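Local coordinates for outer membrane protein assembly factor BamA (Haemophilus ducreyi, PDB 4K3C), which probably takes part, within the Bam complex, in assembling beta-barrel proteins and inserting them into the outer membrane, at residues K364-N377 against N429-P441. Numbering follows the deposited sequence.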
loop_
_atom_site.group_PDB
_atom_site.type_symbol
_atom_site.label_atom_id
_atom_site.label_comp_id
_atom_site.label_asym_id
_atom_site.label_seq_id
_atom_site.Cartn_x
_atom_site.Cartn_y
_atom_site.Cartn_z
ATOM N N LYS A 364 1.195 -21.349 -12.103
ATOM C CA LYS A 364 -0.168 -21.764 -11.824
ATOM C C LYS A 364 -0.330 -22.467 -10.470
ATOM O O LYS A 364 -1.390 -22.398 -9.849
ATOM C CB LYS A 364 -0.655 -22.656 -12.962
ATOM C CG LYS A 364 -0.728 -21.917 -14.309
ATOM C CD LYS A 364 -0.677 -22.880 -15.488
ATOM C CE LYS A 364 -0.887 -22.127 -16.801
ATOM N NZ LYS A 364 -2.356 -21.944 -17.072
ATOM N N TRP A 365 0.710 -23.163 -10.021
ATOM C CA TRP A 365 0.688 -23.802 -8.708
ATOM C C TRP A 365 1.617 -23.081 -7.755
ATOM O O TRP A 365 2.852 -23.168 -7.876
ATOM C CB TRP A 365 1.131 -25.249 -8.795
ATOM C CG TRP A 365 0.267 -26.083 -9.601
ATOM C CD1 TRP A 365 0.209 -26.107 -10.944
ATOM C CD2 TRP A 365 -0.661 -27.067 -9.129
ATOM N NE1 TRP A 365 -0.708 -27.042 -11.363
ATOM C CE2 TRP A 365 -1.257 -27.650 -10.267
ATOM C CE3 TRP A 365 -1.050 -27.507 -7.858
ATOM C CZ2 TRP A 365 -2.226 -28.653 -10.181
ATOM C CZ3 TRP A 365 -2.019 -28.499 -7.771
ATOM C CH2 TRP A 365 -2.596 -29.060 -8.930
ATOM N N VAL A 366 1.007 -22.402 -6.791
ATOM C CA VAL A 366 1.701 -21.510 -5.877
ATOM C C VAL A 366 1.374 -21.967 -4.470
ATOM O O VAL A 366 0.274 -22.467 -4.230
ATOM C CB VAL A 366 1.228 -20.046 -6.083
ATOM C CG1 VAL A 366 1.706 -19.135 -4.950
ATOM C CG2 VAL A 366 1.718 -19.525 -7.403
ATOM N N ILE A 367 2.335 -21.846 -3.554
ATOM C CA ILE A 367 2.066 -22.074 -2.144
ATOM C C ILE A 367 2.161 -20.723 -1.499
ATOM O O ILE A 367 3.169 -20.049 -1.659
ATOM C CB ILE A 367 3.095 -23.028 -1.467
ATOM C CG1 ILE A 367 2.938 -24.447 -1.990
ATOM C CG2 ILE A 367 2.905 -23.055 0.051
ATOM C CD1 ILE A 367 3.526 -25.470 -1.080
ATOM N N ALA A 368 1.116 -20.315 -0.789
ATOM C CA ALA A 368 1.135 -19.036 -0.087
ATOM C C ALA A 368 0.964 -19.233 1.404
ATOM O O ALA A 368 0.281 -20.153 1.851
ATOM C CB ALA A 368 0.071 -18.112 -0.618
ATOM N N THR A 369 1.612 -18.364 2.169
ATOM C CA THR A 369 1.591 -18.440 3.621
ATOM C C THR A 369 1.458 -17.019 4.141
ATOM O O THR A 369 1.879 -16.088 3.473
ATOM C CB THR A 369 2.883 -19.096 4.184
ATOM O OG1 THR A 369 3.980 -18.175 4.087
ATOM C CG2 THR A 369 3.224 -20.387 3.420
ATOM N N LYS A 370 0.852 -16.862 5.317
ATOM C CA LYS A 370 0.594 -15.552 5.927
ATOM C C LYS A 370 0.677 -15.733 7.436
ATOM O O LYS A 370 0.259 -16.771 7.970
ATOM C CB LYS A 370 -0.811 -15.045 5.570
ATOM C CG LYS A 370 -1.085 -14.926 4.080
ATOM C CD LYS A 370 -2.546 -14.582 3.790
ATOM C CE LYS A 370 -2.752 -14.126 2.321
ATOM N NZ LYS A 370 -2.544 -15.172 1.255
ATOM N N GLY A 371 1.208 -14.733 8.127
ATOM C CA GLY A 371 1.280 -14.787 9.577
ATOM C C GLY A 371 1.189 -13.399 10.176
ATOM O O GLY A 371 1.748 -12.455 9.641
ATOM N N GLY A 372 0.485 -13.267 11.289
ATOM C CA GLY A 372 0.379 -11.984 11.939
ATOM C C GLY A 372 0.470 -12.075 13.444
ATOM O O GLY A 372 -0.031 -13.015 14.050
ATOM N N LEU A 373 1.107 -11.078 14.045
ATOM C CA LEU A 373 1.322 -11.037 15.472
ATOM C C LEU A 373 0.937 -9.655 15.956
ATOM O O LEU A 373 1.384 -8.652 15.396
ATOM C CB LEU A 373 2.794 -11.266 15.736
ATOM C CG LEU A 373 3.224 -12.294 16.770
ATOM C CD1 LEU A 373 4.706 -12.592 16.548
ATOM C CD2 LEU A 373 2.969 -11.777 18.193
ATOM N N ALA A 374 0.104 -9.604 16.990
ATOM C CA ALA A 374 -0.401 -8.339 17.525
ATOM C C ALA A 374 -0.342 -8.352 19.033
ATOM O O ALA A 374 -0.807 -9.290 19.668
ATOM C CB ALA A 374 -1.816 -8.122 17.096
ATOM N N TYR A 375 0.198 -7.297 19.616
ATOM C CA TYR A 375 0.342 -7.261 21.053
ATOM C C TYR A 375 0.191 -5.857 21.611
ATOM O O TYR A 375 0.818 -4.913 21.134
ATOM C CB TYR A 375 1.692 -7.829 21.454
ATOM C CG TYR A 375 1.982 -7.668 22.912
ATOM C CD1 TYR A 375 1.199 -8.287 23.864
ATOM C CD2 TYR A 375 3.036 -6.891 23.339
ATOM C CE1 TYR A 375 1.467 -8.146 25.216
ATOM C CE2 TYR A 375 3.315 -6.733 24.684
ATOM C CZ TYR A 375 2.531 -7.369 25.618
ATOM O OH TYR A 375 2.813 -7.213 26.951
ATOM N N THR A 376 -0.645 -5.734 22.633
ATOM C CA THR A 376 -0.818 -4.481 23.337
ATOM C C THR A 376 -0.495 -4.704 24.789
ATOM O O THR A 376 -0.859 -5.723 25.358
ATOM C CB THR A 376 -2.295 -3.977 23.290
ATOM O OG1 THR A 376 -2.808 -4.083 21.960
ATOM C CG2 THR A 376 -2.401 -2.517 23.741
ATOM N N ASN A 377 0.185 -3.744 25.393
ATOM C CA ASN A 377 0.092 -3.588 26.837
ATOM C C ASN A 377 0.089 -2.139 27.292
ATOM O O ASN A 377 0.251 -1.207 26.488
ATOM C CB ASN A 377 1.135 -4.396 27.608
ATOM C CG ASN A 377 0.549 -5.034 28.862
ATOM O OD1 ASN A 377 0.497 -4.421 29.932
ATOM N ND2 ASN A 377 0.077 -6.262 28.723
ATOM N N ASN A 429 -5.431 -8.910 24.489
ATOM C CA ASN A 429 -4.300 -8.042 24.160
ATOM C C ASN A 429 -3.151 -8.739 23.429
ATOM O O ASN A 429 -2.046 -8.182 23.301
ATOM C CB ASN A 429 -3.763 -7.329 25.402
ATOM C CG ASN A 429 -3.099 -8.281 26.371
ATOM O OD1 ASN A 429 -3.573 -9.399 26.586
ATOM N ND2 ASN A 429 -1.997 -7.848 26.962
ATOM N N ALA A 430 -3.415 -9.952 22.949
ATOM C CA ALA A 430 -2.410 -10.741 22.230
ATOM C C ALA A 430 -3.080 -11.642 21.220
ATOM O O ALA A 430 -3.952 -12.431 21.559
ATOM C CB ALA A 430 -1.591 -11.547 23.169
ATOM N N MET A 431 -2.668 -11.503 19.970
ATOM C CA MET A 431 -3.261 -12.236 18.878
ATOM C C MET A 431 -2.111 -12.813 18.052
ATOM O O MET A 431 -1.095 -12.149 17.854
ATOM C CB MET A 431 -4.149 -11.304 18.036
ATOM C CG MET A 431 -4.703 -11.933 16.780
ATOM S SD MET A 431 -6.253 -11.241 16.181
ATOM C CE MET A 431 -5.686 -9.680 15.562
ATOM N N VAL A 432 -2.233 -14.068 17.641
ATOM C CA VAL A 432 -1.373 -14.602 16.612
ATOM C C VAL A 432 -2.285 -15.351 15.657
ATOM O O VAL A 432 -3.253 -16.000 16.068
ATOM C CB VAL A 432 -0.241 -15.534 17.158
ATOM C CG1 VAL A 432 0.699 -15.936 16.039
ATOM C CG2 VAL A 432 0.564 -14.858 18.251
ATOM N N ASN A 433 -2.002 -15.226 14.373
ATOM C CA ASN A 433 -2.725 -15.983 13.381
ATOM C C ASN A 433 -1.725 -16.397 12.327
ATOM O O ASN A 433 -0.677 -15.764 12.179
ATOM C CB ASN A 433 -3.827 -15.138 12.755
ATOM C CG ASN A 433 -3.278 -13.987 11.911
ATOM O OD1 ASN A 433 -2.418 -13.235 12.352
ATOM N ND2 ASN A 433 -3.766 -13.866 10.687
ATOM N N ALA A 434 -2.022 -17.471 11.609
ATOM C CA ALA A 434 -1.201 -17.829 10.467
ATOM C C ALA A 434 -2.044 -18.625 9.519
ATOM O O ALA A 434 -3.164 -19.022 9.856
ATOM C CB ALA A 434 -0.013 -18.602 10.883
ATOM N N SER A 435 -1.515 -18.848 8.326
ATOM C CA SER A 435 -2.319 -19.413 7.258
ATOM C C SER A 435 -1.391 -20.005 6.212
ATOM O O SER A 435 -0.282 -19.510 5.992
ATOM C CB SER A 435 -3.185 -18.319 6.648
ATOM O OG SER A 435 -4.294 -18.862 5.967
ATOM N N LEU A 436 -1.841 -21.079 5.584
ATOM C CA LEU A 436 -1.048 -21.796 4.609
ATOM C C LEU A 436 -2.042 -22.215 3.545
ATOM O O LEU A 436 -3.083 -22.794 3.866
ATOM C CB LEU A 436 -0.446 -23.027 5.283
ATOM C CG LEU A 436 0.661 -23.872 4.637
ATOM C CD1 LEU A 436 0.250 -25.339 4.500
ATOM C CD2 LEU A 436 1.129 -23.299 3.308
ATOM N N GLU A 437 -1.758 -21.912 2.286
ATOM C CA GLU A 437 -2.663 -22.353 1.231
ATOM C C GLU A 437 -1.995 -22.802 -0.043
ATOM O O GLU A 437 -0.970 -22.259 -0.440
ATOM C CB GLU A 437 -3.749 -21.312 0.918
ATOM C CG GLU A 437 -3.319 -19.878 0.681
ATOM C CD GLU A 437 -4.486 -18.885 0.881
ATOM O OE1 GLU A 437 -4.324 -17.957 1.714
ATOM O OE2 GLU A 437 -5.559 -19.033 0.223
ATOM N N LEU A 438 -2.592 -23.809 -0.676
ATOM C CA LEU A 438 -2.199 -24.222 -2.020
ATOM C C LEU A 438 -3.115 -23.578 -3.056
ATOM O O LEU A 438 -4.290 -23.904 -3.136
ATOM C CB LEU A 438 -2.279 -25.745 -2.184
ATOM C CG LEU A 438 -1.231 -26.405 -3.089
ATOM C CD1 LEU A 438 -1.855 -27.506 -3.867
ATOM C CD2 LEU A 438 -0.540 -25.427 -4.019
ATOM N N ILE A 439 -2.561 -22.675 -3.852
ATOM C CA ILE A 439 -3.268 -22.114 -4.990
ATOM C C ILE A 439 -3.135 -23.028 -6.186
ATOM O O ILE A 439 -2.048 -23.218 -6.710
ATOM C CB ILE A 439 -2.635 -20.810 -5.398
ATOM C CG1 ILE A 439 -2.752 -19.810 -4.264
ATOM C CG2 ILE A 439 -3.274 -20.298 -6.632
ATOM C CD1 ILE A 439 -1.907 -18.610 -4.480
ATOM N N ILE A 440 -4.235 -23.597 -6.637
ATOM C CA ILE A 440 -4.166 -24.463 -7.799
ATOM C C ILE A 440 -4.893 -23.777 -8.954
ATOM O O ILE A 440 -5.652 -22.837 -8.736
ATOM C CB ILE A 440 -4.756 -25.866 -7.493
ATOM C CG1 ILE A 440 -6.286 -25.856 -7.618
ATOM C CG2 ILE A 440 -4.327 -26.324 -6.113
ATOM C CD1 ILE A 440 -6.997 -25.350 -6.375
ATOM N N PRO A 441 -4.634 -24.214 -10.194
ATOM C CA PRO A 441 -5.349 -23.632 -11.334
ATOM C C PRO A 441 -6.852 -23.809 -11.189
ATOM O O PRO A 441 -7.285 -24.862 -10.696
ATOM C CB PRO A 441 -4.849 -24.471 -12.508
ATOM C CG PRO A 441 -3.488 -24.921 -12.086
ATOM C CD PRO A 441 -3.593 -25.168 -10.622
#
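Trp-365 lays one face of its indole over Ile-440 and Pro-441, just beyond the last bridged pair, Val-366 with Ile-439. Pro-441 CD stands 3.6 Å from the centroid of the five-membered ring of Trp-365, 18° off the normal, and Ile-440 CB stands over the six-membered ring, so both qualify as CH-pi contacts; the rim atom CZ3 of Trp-365 meets Leu-438 CD1 at 4.0 Å. From there strands 366-377 and 430-440 run antiparallel, at 179°, and N-H and C=O groups join them at every second pair from Val-366 with Ile-439 to Ala-374 with Met-431, the Ser-435 N to Lys-370 O bond being weak.

Within the bridged pairs, side chains alternate between two faces. Glu-437 can be traced outward: CB lies on the face of Ala-368 and Lys-370, CG is held between the backbone N and the carbonyl carbon (chi1 49°) and meets Ala-368 CB at 4.0 Å, and the extended chain then brings OE1 to 3.3 Å from Lys-370 NZ, a salt bridge whose hydrogen bond is weak. OE1 has a long, weak ion pair with Arg-399 as well, while OE2 bonds Ser-456, so this buried carboxylate has partners at both oxygens. On the other face Leu-436 CD2 reaches Ile-367 CG2 (3.7 Å) and Thr-369 CG2, and Leu-373 lies alongside Val-432.

At the far end Asn-429 ND2 donates to Thr-376 O at 2.9 Å and also bonds Thr-467. Flanked by strands 346-358 and 453-465, the pair forms adjacent antiparallel staves of the transmembrane beta-barrel of the Omp85 superfamily.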